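Local coordinates for uncharacterized protein (Bordetella bronchiseptica, PDB 4XG0), which probably acts as a kinase of the DUF1537 family, phosphorylating acid sugars in catabolic pathways, with a sugar-binding N-terminal and a nucleotide-binding C-terminal domain, at residues A[90-95]-A[120-125]; A[98-103]-A[128-133]; A[257-262]-A[415-420]; A[271-276]-A[401-406]. All blocks are in the same frame, centred on the assembly; numbering follows the deposited sequence.

Overall arrangement
The four contacts fall into two pairs, one in each half of this two-domain chain. Contacts 1 and 2 both join helix 85-101 to helix 119-130 in the sugar-binding N-terminal domain; their centres are about 12 Å apart, and contact 2 takes up where contact 1 ends, toward the C-terminal ends of both helices. Contacts 3 and 4, also about 12 Å apart between centres, come later in the chain and touch the mixed sheet of the C-terminal half, contact 4 being nested within the loop closed by contact 3. Between the pairs the centres lie about 34 to 48 Å apart, on opposite sides of the chain's centre, so each pair belongs to its own half of the chain.

Contact 1. Residues A[90-95]-A[120-125]; sequences AVVRGE and KAEIDA
The Glu122 carboxylate, whose OE1 lies 3.5 Å from Val92 CG2, is held at both oxygens from beyond the two segments: OE1 by a salt bridge to Lys109, OE2 by a hydrogen bond to Ser80. These two bonds hold the buried acid in place as Val92 lies against its length. The two side chains meet at about a right angle: Val92 CG2 touches the stem at Glu122 CG (3.7 Å) and the carboxylate carbon CD. The Glu122 chain is extended beyond CG, which lies anti to the carbonyl carbon (chi1 -68°), and this carries the acid past the valine to its polar partners. The other methyl, Val92 CG1, rests 3.6 Å from the backbone O of Glu122. One turn further on, Ala125 CB faces the first helix and comes within 4.3 Å of Arg93 CB; Ala125, being small, lets its CA approach that of Arg93 to 5.3 Å. The helix segments run nearly parallel, axes 8.5 Å apart at 24°. Helices 85-101 and 119-130, joined through parallel strand 106-110, pack together beside the sheet, a helix-strand-helix passage of the alpha/beta fold of the sugar-binding N-terminal domain; Ala88 and Ala89 extend the interface.

Contact 2. Residues A[98-103]-A[128-133]; sequences RLRAAG and LAWGED
Arg100 reaches across to the end of helix 119-130 and gives its NH1 to the backbone O of Trp130, a bond of 3.0 Å with an N-H...O angle of 157°. The oxygen lies close to the guanidinium plane, at its edge, but the donor stands well above the carbonyl plane of Trp130. Ala129 O sits over one guanidinium face, 3.1 Å from Arg100 NH1; the angle is too poor for a hydrogen bond, though its partial negative charge probably suits the cation. The bend at chi3 (49°) brings the guanidinium to these two carbonyls, with Arg100 CD only 3.3 Å from Trp130 O. Beneath is the close-packed part: the indole of Trp130 is buried, and CZ3 of its six-membered ring lies 4.0 Å from Arg100 CG, which comes in at a slant, the guanidinium and ring planes being 40° apart. Trp130 NE1 is satisfied by Gln232 O, which fixes the rotation of the ring. The arginine, by contrast, is on the exposed side, where its further ion pair with Glu97 is long and weak. Gly103 closes helix 85-101 with a Schellman motif, and Gly131 leaves the other helix in an extended conformation. Both helices thus end side by side here, with Val104, at the start of the run into strand 106-110, packed against Leu99 and the Trp130 indole.

Contact 3. Residues A[257-262]-A[415-420]; sequences GPVLVV and RAAQAI. With SO4 (sulfate ion), chain E.
Val259 fits against one face of helix 412-421, at Ala417 and, about one turn on, Ile420. Its CG1 lies 3.8 Å from Ala417 CB, while CG2 lies between the backbone O of Ala417, at 3.7 Å, and Ile420 CG2, at 4.1 Å. The valine torsion sets these places: CG1 is anti to the backbone N (chi1 170°), leaving CG2 beside that N. The Ile420 side chain crosses that of Val259 obliquely and sends CD1 to within 4.1 Å of Val259 CG1, so that the valine is touched from both branches of the isoleucine. Further out, Val356 of the adjoining strand 354-358 packs on Val259, Val261, Ala416 and Ile420, and backbone hydrogen bonds from Val259 to Asp316 and Leu318 set the strand in the sheet. On another side of the helix, Arg415 holds a sulfate ion, probably from the crystallisation liquor, in a two-pronged grip: NH2 to O2 at 3.2 Å with a straight N-H...O angle of 180°, and NH1 to O4 at 3.3 Å. Thr382 OG1 also binds this sulfate. Between the two segments the contact is thus essentially aliphatic, which implies that burial of methyl groups joins helix to sheet, while the charged Arg415 lies on an exposed side, where it binds the sulfate.

Contact 4. Residues A[271-276]-A[401-406]; sequences RQQAAA and VTKAGG
Extended at chi1 and chi2, Lys403 starts out straight and then folds at chi3 (77°) and chi4 (66°), curling its ammonium round toward Gln273, whose own chain is extended beyond CG. The two side chains come from opposite directions and meet where Lys403 NZ donates to Gln273 OE1 at 2.8 Å. The bond lies in the carbonyl plane of the amide, on a lone pair, with a C=O...N angle of 128°. The same curl brings Lys403 NZ to the backbone O of Ala404, also at 2.8 Å, with the donor somewhat tilted from that carbonyl plane. A third acceptor, the backbone O of Phe407, completes the grip on the buried ammonium. Phe407 O also takes a bond from Gln273 NE2, and this holds the amide in the orientation that offers OE1 to the lysine. Three acceptor oxygens thus surround the ammonium and probably offset the cost of burying its charge, and the loop from Ala404 to Phe407 is folded around it. Helix 268-279 follows strand 259-263, and the Lys403-Gln273 bond ties this helix to strand 399-403 and the loop after it, while Val412 of helix 412-421 packs against both Gln273 and Lys403, and Val385 of strand 385-391 lies against the lysine.

Contact 1. Residues A[90-95]-A[120-125]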
loop_
_atom_site.group_PDB
_atom_site.type_symbol
_atom_site.label_atom_id
_atom_site.label_comp_id
_atom_site.label_asym_id
_atom_site.label_seq_id
_atom_site.Cartn_x
_atom_site.Cartn_y
_atom_site.Cartn_z
ATOM N N ALA A 90 -7.583 11.273 -27.742
ATOM C CA ALA A 90 -6.324 11.375 -28.463
ATOM C C ALA A 90 -5.127 11.573 -27.525
ATOM O O ALA A 90 -4.135 10.846 -27.601
ATOM C CB ALA A 90 -6.386 12.510 -29.470
ATOM N N VAL A 91 -5.204 12.589 -26.682
ATOM C CA VAL A 91 -4.090 12.895 -25.786
ATOM C C VAL A 91 -3.826 11.724 -24.835
ATOM O O VAL A 91 -2.673 11.370 -24.587
ATOM C CB VAL A 91 -4.323 14.217 -25.021
ATOM C CG1 VAL A 91 -5.624 14.176 -24.226
ATOM C CG2 VAL A 91 -3.139 14.509 -24.086
ATOM N N VAL A 92 -4.892 11.109 -24.331
ATOM C CA VAL A 92 -4.784 9.998 -23.368
ATOM C C VAL A 92 -4.097 8.755 -23.982
ATOM O O VAL A 92 -3.223 8.170 -23.380
ATOM C CB VAL A 92 -6.172 9.642 -22.788
ATOM C CG1 VAL A 92 -6.173 8.317 -22.063
ATOM C CG2 VAL A 92 -6.710 10.763 -21.927
ATOM N N ARG A 93 -4.449 8.373 -25.206
ATOM C CA ARG A 93 -3.842 7.181 -25.820
ATOM C C ARG A 93 -2.348 7.377 -26.085
ATOM O O ARG A 93 -1.535 6.427 -26.041
ATOM C CB ARG A 93 -4.544 6.851 -27.157
ATOM C CG ARG A 93 -4.076 7.669 -28.346
ATOM C CD ARG A 93 -4.760 7.177 -29.628
ATOM N NE ARG A 93 -6.209 7.108 -29.446
ATOM C CZ ARG A 93 -7.089 7.976 -29.945
ATOM N NH1 ARG A 93 -8.383 7.808 -29.701
ATOM N NH2 ARG A 93 -6.696 9.006 -30.684
ATOM N N GLY A 94 -1.988 8.622 -26.371
ATOM C CA GLY A 94 -0.615 8.963 -26.673
ATOM C C GLY A 94 0.270 8.928 -25.448
ATOM O O GLY A 94 1.432 8.570 -25.554
ATOM N N GLU A 95 -0.281 9.305 -24.311
ATOM C CA GLU A 95 0.518 9.306 -23.079
ATOM C C GLU A 95 0.650 7.865 -22.588
ATOM O O GLU A 95 1.730 7.440 -22.142
ATOM C CB GLU A 95 -0.115 10.206 -22.008
ATOM C CG GLU A 95 -0.220 11.684 -22.402
ATOM C CD GLU A 95 1.134 12.350 -22.567
ATOM O OE1 GLU A 95 1.947 12.205 -21.647
ATOM O OE2 GLU A 95 1.388 12.996 -23.612
ATOM N N LYS A 120 -15.954 8.111 -20.449
ATOM C CA LYS A 120 -15.867 6.841 -21.134
ATOM C C LYS A 120 -14.815 6.895 -22.209
ATOM O O LYS A 120 -14.099 5.932 -22.408
ATOM C CB LYS A 120 -17.229 6.453 -21.780
ATOM C CG LYS A 120 -17.175 5.115 -22.488
ATOM C CD LYS A 120 -18.550 4.844 -23.246
ATOM C CE LYS A 120 -18.444 3.723 -24.258
ATOM N NZ LYS A 120 -18.058 2.429 -23.637
ATOM N N ALA A 121 -14.711 8.022 -22.898
ATOM C CA ALA A 121 -13.820 8.108 -24.052
ATOM C C ALA A 121 -12.374 7.870 -23.606
ATOM O O ALA A 121 -11.636 7.117 -24.234
ATOM C CB ALA A 121 -13.966 9.472 -24.757
ATOM N N GLU A 122 -12.015 8.479 -22.485
ATOM C CA GLU A 122 -10.614 8.428 -21.998
ATOM C C GLU A 122 -10.329 7.044 -21.440
ATOM O O GLU A 122 -9.251 6.499 -21.656
ATOM C CB GLU A 122 -10.333 9.511 -20.951
ATOM C CG GLU A 122 -10.342 10.943 -21.483
ATOM C CD GLU A 122 -9.726 11.925 -20.493
ATOM O OE1 GLU A 122 -9.104 11.443 -19.526
ATOM O OE2 GLU A 122 -9.841 13.161 -20.677
ATOM N N ILE A 123 -11.314 6.437 -20.780
ATOM C CA ILE A 123 -11.120 5.095 -20.221
ATOM C C ILE A 123 -10.898 4.035 -21.287
ATOM O O ILE A 123 -9.956 3.262 -21.204
ATOM C CB ILE A 123 -12.274 4.696 -19.281
ATOM C CG1 ILE A 123 -12.132 5.475 -17.967
ATOM C CG2 ILE A 123 -12.267 3.190 -19.038
ATOM C CD1 ILE A 123 -13.407 5.479 -17.134
ATOM N N ASP A 124 -11.752 3.983 -22.306
ATOM C CA ASP A 124 -11.516 3.060 -23.400
ATOM C C ASP A 124 -10.173 3.261 -24.095
ATOM O O ASP A 124 -9.484 2.301 -24.399
ATOM C CB ASP A 124 -12.648 3.170 -24.424
ATOM C CG ASP A 124 -13.934 2.558 -23.919
ATOM O OD1 ASP A 124 -13.860 1.700 -23.006
ATOM O OD2 ASP A 124 -15.009 2.934 -24.440
ATOM N N ALA A 125 -9.796 4.507 -24.343
ATOM C CA ALA A 125 -8.550 4.791 -25.033
ATOM C C ALA A 125 -7.364 4.336 -24.185
ATOM O O ALA A 125 -6.401 3.783 -24.691
ATOM C CB ALA A 125 -8.439 6.274 -25.345
#

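Contact 2. Residues A[98-103]-A[128-133]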
loop_
_atom_site.group_PDB
_atom_site.type_symbol
_atom_site.label_atom_id
_atom_site.label_comp_id
_atom_site.label_asym_id
_atom_site.label_seq_id
_atom_site.Cartn_x
_atom_site.Cartn_y
_atom_site.Cartn_z
ATOM N N ARG A 98 3.347 6.185 -24.568
ATOM C CA ARG A 98 4.678 6.618 -24.138
ATOM C C ARG A 98 5.120 5.926 -22.837
ATOM O O ARG A 98 6.275 5.505 -22.716
ATOM C CB ARG A 98 4.731 8.132 -23.948
ATOM C CG ARG A 98 4.486 8.973 -25.189
ATOM C CD ARG A 98 5.041 10.376 -24.985
ATOM N NE ARG A 98 4.277 11.407 -25.690
ATOM C CZ ARG A 98 4.612 11.954 -26.858
ATOM N NH1 ARG A 98 3.833 12.888 -27.385
ATOM N NH2 ARG A 98 5.716 11.585 -27.505
ATOM N N LEU A 99 4.210 5.827 -21.870
ATOM C CA LEU A 99 4.530 5.224 -20.569
ATOM C C LEU A 99 4.842 3.733 -20.734
ATOM O O LEU A 99 5.786 3.223 -20.157
ATOM C CB LEU A 99 3.377 5.425 -19.581
ATOM C CG LEU A 99 3.146 6.881 -19.197
ATOM C CD1 LEU A 99 1.835 7.048 -18.503
ATOM C CD2 LEU A 99 4.293 7.376 -18.245
ATOM N N ARG A 100 4.056 3.032 -21.539
ATOM C CA ARG A 100 4.311 1.618 -21.717
ATOM C C ARG A 100 5.631 1.427 -22.459
ATOM O O ARG A 100 6.493 0.655 -22.033
ATOM C CB ARG A 100 3.156 0.942 -22.459
ATOM C CG ARG A 100 2.966 -0.515 -22.052
ATOM C CD ARG A 100 1.969 -1.226 -22.929
ATOM N NE ARG A 100 2.241 -1.023 -24.348
ATOM C CZ ARG A 100 1.456 -1.458 -25.320
ATOM N NH1 ARG A 100 0.346 -2.127 -25.010
ATOM N NH2 ARG A 100 1.790 -1.214 -26.580
ATOM N N ALA A 101 5.792 2.148 -23.565
ATOM C CA ALA A 101 7.045 2.123 -24.297
ATOM C C ALA A 101 8.208 2.307 -23.338
ATOM O O ALA A 101 9.267 1.705 -23.536
ATOM C CB ALA A 101 7.067 3.205 -25.339
ATOM N N ALA A 102 8.011 3.126 -22.302
ATOM C CA ALA A 102 9.088 3.472 -21.366
ATOM C C ALA A 102 9.330 2.436 -20.268
ATOM O O ALA A 102 10.149 2.656 -19.392
ATOM C CB ALA A 102 8.828 4.830 -20.726
ATOM N N GLY A 103 8.622 1.315 -20.313
ATOM C CA GLY A 103 8.862 0.248 -19.358
ATOM C C GLY A 103 7.937 0.204 -18.149
ATOM O O GLY A 103 8.079 -0.681 -17.315
ATOM N N LEU A 128 -7.226 0.255 -23.920
ATOM C CA LEU A 128 -6.822 -0.369 -25.175
ATOM C C LEU A 128 -5.327 -0.149 -25.414
ATOM O O LEU A 128 -4.623 -1.035 -25.900
ATOM C CB LEU A 128 -7.621 0.217 -26.327
ATOM C CG LEU A 128 -9.088 -0.203 -26.377
ATOM C CD1 LEU A 128 -9.786 0.520 -27.520
ATOM C CD2 LEU A 128 -9.198 -1.711 -26.546
ATOM N N ALA A 129 -4.849 1.038 -25.056
ATOM C CA ALA A 129 -3.456 1.390 -25.273
ATOM C C ALA A 129 -2.561 0.611 -24.320
ATOM O O ALA A 129 -1.387 0.362 -24.625
ATOM C CB ALA A 129 -3.248 2.883 -25.103
ATOM N N TRP A 130 -3.120 0.232 -23.166
ATOM C CA TRP A 130 -2.349 -0.467 -22.133
ATOM C C TRP A 130 -2.177 -1.937 -22.502
ATOM O O TRP A 130 -1.079 -2.476 -22.418
ATOM C CB TRP A 130 -3.002 -0.316 -20.754
ATOM C CG TRP A 130 -2.226 -0.960 -19.630
ATOM C CD1 TRP A 130 -2.583 -2.064 -18.916
ATOM C CD2 TRP A 130 -0.952 -0.536 -19.101
ATOM N NE1 TRP A 130 -1.611 -2.354 -17.968
ATOM C CE2 TRP A 130 -0.606 -1.431 -18.071
ATOM C CE3 TRP A 130 -0.073 0.513 -19.407
ATOM C CZ2 TRP A 130 0.574 -1.293 -17.322
ATOM C CZ3 TRP A 130 1.093 0.641 -18.678
ATOM C CH2 TRP A 130 1.414 -0.265 -17.659
ATOM N N GLY A 131 -3.247 -2.587 -22.941
ATOM C CA GLY A 131 -3.111 -3.960 -23.407
ATOM C C GLY A 131 -4.428 -4.588 -23.808
ATOM O O GLY A 131 -5.495 -4.122 -23.412
ATOM N N GLU A 132 -4.356 -5.662 -24.584
ATOM C CA GLU A 132 -5.563 -6.316 -25.056
ATOM C C GLU A 132 -6.295 -6.977 -23.896
ATOM O O GLU A 132 -7.520 -6.916 -23.805
ATOM C CB GLU A 132 -5.230 -7.329 -26.153
ATOM C CG GLU A 132 -4.783 -6.668 -27.449
ATOM C CD GLU A 132 -4.792 -7.610 -28.643
ATOM O OE1 GLU A 132 -5.226 -8.773 -28.498
ATOM O OE2 GLU A 132 -4.363 -7.178 -29.735
ATOM N N ASP A 133 -5.535 -7.581 -22.991
ATOM C CA ASP A 133 -6.109 -8.211 -21.808
ATOM C C ASP A 133 -6.312 -7.219 -20.657
ATOM O O ASP A 133 -6.550 -7.640 -19.538
ATOM C CB ASP A 133 -5.199 -9.348 -21.320
ATOM C CG ASP A 133 -3.871 -8.839 -20.742
ATOM O OD1 ASP A 133 -3.518 -7.657 -20.973
ATOM O OD2 ASP A 133 -3.175 -9.627 -20.062
#

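Contact 3. Residues A[257-262]-A[415-420]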
loop_
_atom_site.group_PDB
_atom_site.type_symbol
_atom_site.label_atom_id
_atom_site.label_comp_id
_atom_site.label_asym_id
_atom_site.label_seq_id
_atom_site.Cartn_x
_atom_site.Cartn_y
_atom_site.Cartn_z
ATOM N N GLY A 257 10.256 -11.486 2.155
ATOM C CA GLY A 257 10.445 -12.180 3.411
ATOM C C GLY A 257 9.422 -11.674 4.414
ATOM O O GLY A 257 8.763 -10.661 4.156
ATOM N N PRO A 258 9.322 -12.351 5.567
ATOM C CA PRO A 258 8.378 -11.959 6.607
ATOM C C PRO A 258 8.872 -10.758 7.375
ATOM O O PRO A 258 10.066 -10.500 7.420
ATOM C CB PRO A 258 8.370 -13.180 7.515
ATOM C CG PRO A 258 9.763 -13.659 7.452
ATOM C CD PRO A 258 10.176 -13.461 6.010
ATOM N N VAL A 259 7.947 -10.008 7.946
ATOM C CA VAL A 259 8.270 -9.055 8.979
ATOM C C VAL A 259 8.420 -9.822 10.277
ATOM O O VAL A 259 7.559 -10.629 10.641
ATOM C CB VAL A 259 7.156 -7.969 9.130
ATOM C CG1 VAL A 259 7.420 -7.158 10.368
ATOM C CG2 VAL A 259 7.151 -7.065 7.947
ATOM N N LEU A 260 9.534 -9.605 10.970
ATOM C CA LEU A 260 9.777 -10.223 12.252
ATOM C C LEU A 260 9.392 -9.250 13.373
ATOM O O LEU A 260 9.887 -8.139 13.408
ATOM C CB LEU A 260 11.278 -10.548 12.374
ATOM C CG LEU A 260 11.679 -11.226 13.668
ATOM C CD1 LEU A 260 10.950 -12.556 13.838
ATOM C CD2 LEU A 260 13.189 -11.445 13.687
ATOM N N VAL A 261 8.514 -9.673 14.282
ATOM C CA VAL A 261 8.099 -8.863 15.408
ATOM C C VAL A 261 8.592 -9.452 16.737
ATOM O O VAL A 261 8.350 -10.616 17.033
ATOM C CB VAL A 261 6.573 -8.729 15.427
ATOM C CG1 VAL A 261 6.121 -7.834 16.563
ATOM C CG2 VAL A 261 6.090 -8.243 14.086
ATOM N N VAL A 262 9.308 -8.636 17.527
ATOM C CA VAL A 262 9.918 -9.101 18.744
ATOM C C VAL A 262 9.271 -8.334 19.881
ATOM O O VAL A 262 9.297 -7.087 19.915
ATOM C CB VAL A 262 11.434 -8.882 18.738
ATOM C CG1 VAL A 262 12.017 -9.417 20.005
ATOM C CG2 VAL A 262 12.029 -9.569 17.533
ATOM N N ARG A 415 -0.423 -3.109 12.418
ATOM C CA ARG A 415 -0.210 -1.899 11.627
ATOM C C ARG A 415 1.274 -1.663 11.312
ATOM O O ARG A 415 1.601 -1.229 10.220
ATOM C CB ARG A 415 -0.795 -0.682 12.326
ATOM C CG ARG A 415 -2.332 -0.679 12.389
ATOM C CD ARG A 415 -2.863 0.622 13.056
ATOM N NE ARG A 415 -2.517 1.821 12.284
ATOM C CZ ARG A 415 -2.544 3.070 12.749
ATOM N NH1 ARG A 415 -2.881 3.320 14.009
ATOM N NH2 ARG A 415 -2.215 4.087 11.950
ATOM N N ALA A 416 2.143 -1.893 12.293
ATOM C CA ALA A 416 3.606 -1.745 12.126
ATOM C C ALA A 416 4.152 -2.656 11.071
ATOM O O ALA A 416 4.889 -2.197 10.179
ATOM C CB ALA A 416 4.320 -1.994 13.426
ATOM N N ALA A 417 3.791 -3.927 11.125
ATOM C CA ALA A 417 4.230 -4.869 10.105
ATOM C C ALA A 417 3.728 -4.455 8.740
ATOM O O ALA A 417 4.464 -4.477 7.744
ATOM C CB ALA A 417 3.769 -6.266 10.451
ATOM N N GLN A 418 2.465 -4.060 8.662
ATOM C CA GLN A 418 1.910 -3.649 7.400
ATOM C C GLN A 418 2.641 -2.406 6.876
ATOM O O GLN A 418 2.902 -2.304 5.687
ATOM C CB GLN A 418 0.400 -3.400 7.561
ATOM C CG GLN A 418 -0.264 -2.803 6.326
ATOM C CD GLN A 418 -1.783 -2.582 6.468
ATOM O OE1 GLN A 418 -2.516 -2.673 5.483
ATOM N NE2 GLN A 418 -2.241 -2.245 7.674
ATOM N N ALA A 419 3.002 -1.484 7.774
ATOM C CA ALA A 419 3.685 -0.245 7.392
ATOM C C ALA A 419 4.997 -0.539 6.721
ATOM O O ALA A 419 5.385 0.168 5.796
ATOM C CB ALA A 419 3.914 0.606 8.571
ATOM N N ILE A 420 5.683 -1.564 7.205
ATOM C CA ILE A 420 6.992 -1.910 6.625
ATOM C C ILE A 420 6.747 -2.444 5.220
ATOM O O ILE A 420 7.404 -2.056 4.251
ATOM C CB ILE A 420 7.739 -2.945 7.472
ATOM C CG1 ILE A 420 8.314 -2.299 8.748
ATOM C CG2 ILE A 420 8.880 -3.561 6.679
ATOM C CD1 ILE A 420 8.762 -3.306 9.818
HETATM S S SO4 E . -3.541 7.204 13.783
HETATM O O1 SO4 E . -4.644 6.732 12.937
HETATM O O2 SO4 E . -2.274 7.062 13.062
HETATM O O3 SO4 E . -3.747 8.612 14.151
HETATM O O4 SO4 E . -3.478 6.392 15.005
#

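Contact 4. Residues A[271-276]-A[401-406]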
loop_
_atom_site.group_PDB
_atom_site.type_symbol
_atom_site.label_atom_id
_atom_site.label_comp_id
_atom_site.label_asym_id
_atom_site.label_seq_id
_atom_site.Cartn_x
_atom_site.Cartn_y
_atom_site.Cartn_z
ATOM N N ARG A 271 1.142 -7.170 25.549
ATOM C CA ARG A 271 0.681 -8.556 25.505
ATOM C C ARG A 271 -0.612 -8.629 24.691
ATOM O O ARG A 271 -0.796 -9.571 23.924
ATOM C CB ARG A 271 0.446 -9.128 26.903
ATOM C CG ARG A 271 1.556 -8.837 27.881
ATOM C CD ARG A 271 2.854 -9.370 27.439
ATOM N NE ARG A 271 2.917 -10.829 27.368
ATOM C CZ ARG A 271 4.043 -11.506 27.136
ATOM N NH1 ARG A 271 5.193 -10.852 26.953
ATOM N NH2 ARG A 271 4.027 -12.832 27.088
ATOM N N GLN A 272 -1.483 -7.633 24.863
ATOM C CA GLN A 272 -2.722 -7.530 24.075
ATOM C C GLN A 272 -2.399 -7.343 22.588
ATOM O O GLN A 272 -2.999 -7.985 21.715
ATOM C CB GLN A 272 -3.590 -6.363 24.570
ATOM C CG GLN A 272 -4.165 -6.612 25.956
ATOM C CD GLN A 272 -5.146 -5.545 26.377
ATOM O OE1 GLN A 272 -5.544 -4.698 25.569
ATOM N NE2 GLN A 272 -5.562 -5.588 27.646
ATOM N N GLN A 273 -1.438 -6.471 22.308
ATOM C CA GLN A 273 -0.964 -6.269 20.939
ATOM C C GLN A 273 -0.384 -7.527 20.324
ATOM O O GLN A 273 -0.594 -7.804 19.127
ATOM C CB GLN A 273 0.071 -5.145 20.922
ATOM C CG GLN A 273 -0.553 -3.815 21.288
ATOM C CD GLN A 273 0.445 -2.772 21.770
ATOM O OE1 GLN A 273 1.658 -2.981 21.737
ATOM N NE2 GLN A 273 -0.071 -1.623 22.180
ATOM N N ALA A 274 0.362 -8.297 21.117
ATOM C CA ALA A 274 0.921 -9.559 20.612
ATOM C C ALA A 274 -0.218 -10.550 20.331
ATOM O O ALA A 274 -0.264 -11.200 19.277
ATOM C CB ALA A 274 1.912 -10.155 21.600
ATOM N N ALA A 275 -1.137 -10.648 21.261
ATOM C CA ALA A 275 -2.287 -11.534 21.089
ATOM C C ALA A 275 -3.023 -11.204 19.796
ATOM O O ALA A 275 -3.384 -12.099 19.041
ATOM C CB ALA A 275 -3.219 -11.436 22.273
ATOM N N ALA A 276 -3.230 -9.918 19.526
ATOM C CA ALA A 276 -3.923 -9.503 18.308
ATOM C C ALA A 276 -3.172 -9.887 17.030
ATOM O O ALA A 276 -3.790 -10.330 16.059
ATOM C CB ALA A 276 -4.192 -8.002 18.334
ATOM N N VAL A 401 10.989 -0.770 13.081
ATOM C CA VAL A 401 10.028 0.014 13.825
ATOM C C VAL A 401 10.279 -0.279 15.283
ATOM O O VAL A 401 10.449 -1.431 15.682
ATOM C CB VAL A 401 8.571 -0.412 13.493
ATOM C CG1 VAL A 401 7.574 0.171 14.490
ATOM C CG2 VAL A 401 8.196 -0.041 12.069
ATOM N N THR A 402 10.314 0.766 16.087
ATOM C CA THR A 402 10.471 0.577 17.505
ATOM C C THR A 402 9.285 1.226 18.236
ATOM O O THR A 402 8.625 2.160 17.740
ATOM C CB THR A 402 11.823 1.146 17.982
ATOM O OG1 THR A 402 11.979 2.463 17.446
ATOM C CG2 THR A 402 12.969 0.284 17.466
ATOM N N LYS A 403 9.012 0.724 19.431
ATOM C CA LYS A 403 7.852 1.202 20.175
ATOM C C LYS A 403 8.025 0.913 21.645
ATOM O O LYS A 403 8.522 -0.148 22.013
ATOM C CB LYS A 403 6.572 0.511 19.677
ATOM C CG LYS A 403 5.298 0.975 20.325
ATOM C CD LYS A 403 4.068 0.189 19.839
ATOM C CE LYS A 403 3.973 -1.204 20.477
ATOM N NZ LYS A 403 3.714 -1.122 21.966
ATOM N N ALA A 404 7.596 1.841 22.486
ATOM C CA ALA A 404 7.608 1.570 23.909
ATOM C C ALA A 404 6.539 0.511 24.211
ATOM O O ALA A 404 5.518 0.427 23.524
ATOM C CB ALA A 404 7.378 2.819 24.684
ATOM N N GLY A 405 6.796 -0.292 25.232
ATOM C CA GLY A 405 6.002 -1.465 25.523
ATOM C C GLY A 405 4.567 -1.125 25.857
ATOM O O GLY A 405 3.669 -1.856 25.473
ATOM N N GLY A 406 4.355 -0.017 26.564
ATOM C CA GLY A 406 3.023 0.339 27.019
ATOM C C GLY A 406 2.219 1.142 26.007
ATOM O O GLY A 406 1.062 1.466 26.264
#